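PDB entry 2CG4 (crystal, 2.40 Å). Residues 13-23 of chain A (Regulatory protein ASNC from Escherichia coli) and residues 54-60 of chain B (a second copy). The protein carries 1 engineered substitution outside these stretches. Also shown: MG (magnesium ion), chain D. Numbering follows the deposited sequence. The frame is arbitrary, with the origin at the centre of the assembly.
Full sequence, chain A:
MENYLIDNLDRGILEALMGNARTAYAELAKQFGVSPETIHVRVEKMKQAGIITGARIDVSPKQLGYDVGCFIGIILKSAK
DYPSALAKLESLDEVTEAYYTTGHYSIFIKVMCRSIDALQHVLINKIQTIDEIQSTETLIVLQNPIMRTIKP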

# COMPACT_ATOMS: atom_id res chain seq x y z
N ILE A 13 11.42 10.26 44.22
CA ILE A 13 10.68 11.52 44.27
C ILE A 13 9.72 11.64 43.10
O ILE A 13 8.56 12.02 43.28
CB ILE A 13 11.62 12.73 44.29
CG1 ILE A 13 12.31 12.83 45.66
CG2 ILE A 13 10.86 14.01 43.98
CD1 ILE A 13 13.52 13.74 45.66
N LEU A 14 10.20 11.29 41.90
CA LEU A 14 9.41 11.42 40.68
C LEU A 14 8.20 10.49 40.67
O LEU A 14 7.10 10.93 40.37
CB LEU A 14 10.28 11.17 39.44
CG LEU A 14 11.18 12.33 38.99
CD1 LEU A 14 11.75 12.05 37.61
CD2 LEU A 14 10.43 13.65 39.00
N GLU A 15 8.40 9.23 41.01
CA GLU A 15 7.28 8.31 41.18
C GLU A 15 6.22 8.86 42.14
O GLU A 15 5.03 8.92 41.80
CB GLU A 15 7.77 6.95 41.67
CG GLU A 15 6.82 5.81 41.33
CD GLU A 15 7.01 4.60 42.23
OE1 GLU A 15 6.02 3.87 42.45
OE2 GLU A 15 8.14 4.38 42.71
N ALA A 16 6.66 9.27 43.32
CA ALA A 16 5.78 9.92 44.29
C ALA A 16 4.98 11.10 43.71
O ALA A 16 3.76 11.13 43.84
CB ALA A 16 6.57 10.36 45.50
N LEU A 17 5.67 12.07 43.10
CA LEU A 17 5.04 13.33 42.70
C LEU A 17 4.36 13.22 41.34
O LEU A 17 3.68 14.14 40.88
CB LEU A 17 6.06 14.48 42.65
CG LEU A 17 6.76 14.94 43.93
CD1 LEU A 17 7.82 15.98 43.59
CD2 LEU A 17 5.77 15.50 44.96
N MET A 18 4.57 12.08 40.69
CA MET A 18 3.94 11.84 39.41
C MET A 18 2.54 11.28 39.63
O MET A 18 1.65 11.49 38.80
CB MET A 18 4.80 10.91 38.54
CG MET A 18 5.68 11.67 37.56
SD MET A 18 6.83 10.65 36.62
CE MET A 18 6.36 9.00 37.16
N GLY A 19 2.35 10.60 40.76
CA GLY A 19 1.05 10.09 41.17
C GLY A 19 0.23 11.11 41.94
O GLY A 19 -1.00 11.09 41.89
N ASN A 20 0.91 12.01 42.65
CA ASN A 20 0.24 13.11 43.34
C ASN A 20 1.21 14.26 43.59
O ASN A 20 2.17 14.12 44.36
CB ASN A 20 -0.38 12.63 44.66
CG ASN A 20 -1.32 13.66 45.30
OD1 ASN A 20 -1.30 14.85 44.97
ND2 ASN A 20 -2.14 13.20 46.23
N ALA A 21 0.97 15.39 42.94
CA ALA A 21 1.82 16.56 43.06
C ALA A 21 1.85 17.11 44.49
O ALA A 21 2.75 17.86 44.85
CB ALA A 21 1.37 17.65 42.09
N ARG A 22 0.87 16.71 45.29
CA ARG A 22 0.62 17.36 46.58
C ARG A 22 1.08 16.50 47.76
O ARG A 22 0.93 16.90 48.91
CB ARG A 22 -0.86 17.71 46.72
CG ARG A 22 -1.29 18.87 45.86
CD ARG A 22 -2.75 19.19 46.05
NE ARG A 22 -3.16 20.27 45.17
CZ ARG A 22 -3.98 20.13 44.13
NH1 ARG A 22 -4.49 18.94 43.84
NH2 ARG A 22 -4.29 21.18 43.38
N THR A 23 1.63 15.33 47.47
CA THR A 23 2.30 14.54 48.49
C THR A 23 3.45 15.34 49.11
O THR A 23 4.38 15.74 48.42
CB THR A 23 2.82 13.19 47.92
OG1 THR A 23 3.03 13.32 46.51
CG2 THR A 23 1.80 12.08 48.16
N GLY B 54 -6.62 13.98 38.40
CA GLY B 54 -5.54 14.11 39.37
C GLY B 54 -4.78 15.42 39.26
O GLY B 54 -4.97 16.20 38.33
N ALA B 55 -3.92 15.66 40.25
CA ALA B 55 -2.90 16.69 40.14
C ALA B 55 -1.56 16.01 40.22
O ALA B 55 -1.25 15.37 41.22
CB ALA B 55 -3.05 17.72 41.25
N ARG B 56 -0.79 16.13 39.14
CA ARG B 56 0.50 15.45 39.02
C ARG B 56 1.53 16.39 38.42
O ARG B 56 1.18 17.33 37.71
CB ARG B 56 0.35 14.21 38.15
CG ARG B 56 -0.88 13.37 38.49
CD ARG B 56 -1.01 12.18 37.56
NE ARG B 56 -2.00 11.22 38.05
CZ ARG B 56 -3.30 11.32 37.82
NH1 ARG B 56 -3.78 12.33 37.11
NH2 ARG B 56 -4.13 10.40 38.30
N ILE B 57 2.81 16.15 38.72
CA ILE B 57 3.88 16.84 38.01
C ILE B 57 4.03 16.22 36.63
O ILE B 57 3.91 15.00 36.47
CB ILE B 57 5.25 16.82 38.75
CG1 ILE B 57 5.92 15.44 38.64
CG2 ILE B 57 5.11 17.25 40.21
CD1 ILE B 57 7.39 15.51 38.29
N ASP B 58 4.29 17.07 35.64
CA ASP B 58 4.61 16.59 34.31
C ASP B 58 6.11 16.42 34.15
O ASP B 58 6.91 17.16 34.70
CB ASP B 58 4.04 17.52 33.24
CG ASP B 58 2.52 17.47 33.18
OD1 ASP B 58 1.91 18.49 32.80
OD2 ASP B 58 1.93 16.42 33.51
N VAL B 59 6.48 15.40 33.38
CA VAL B 59 7.86 15.00 33.24
C VAL B 59 8.21 15.02 31.76
O VAL B 59 7.35 14.76 30.91
CB VAL B 59 8.08 13.59 33.85
CG1 VAL B 59 8.97 12.75 32.95
CG2 VAL B 59 8.66 13.70 35.26
N SER B 60 9.45 15.35 31.44
CA SER B 60 9.90 15.28 30.06
C SER B 60 10.73 14.03 29.83
O SER B 60 11.81 13.91 30.40
CB SER B 60 10.71 16.53 29.69
OG SER B 60 11.64 16.23 28.67
MG MG D . -0.14 15.98 33.85

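Two backbone hydrogen bonds pin the end of the chain A helix and the turn after it to the chain B strand. I57(B) N donates to L17(A) O at 3.1 Å, and A21(A) N donates to A55(B) O at 2.8 Å. Both are nearly linear. L17(A) O is free for this because the helix ends at G19(A), and A21(A) N lies beyond it.

I57(B) is the apolar centre and loses the most area. Its chi1 is p and its chi2 lies between wells. I57(B) CD1 lies 3.6 Å from L14(A) CD2, while I57(B) CG2 lies 3.8 Å from L17(A) CB. L14(A) and L17(A) both adopt the m,t rotamer. The CA-to-CB bond of L14(A) points sideways, but the side chain's end comes nearer the strand. M18(A) points away at CB, yet its SD still reaches V59(B) CG2 at 3.8 Å; its chi1 and chi3 are off-well.

A21(A) and A55(B) point toward each other's stretch. Their small methyls fit where the backbones run close, with the CA atoms of A21(A) and R56(B) 4.4 Å apart. R22(A) is extended beyond an m chi1, bringing NH1 to 3.2 Å from A55(B) CB.

N20(A), chi1 t, braces the turn: its OD1 accepts from R22(A) N at 2.9 Å. D58(B) points away and binds magnesium through OD2 at 2.1 Å.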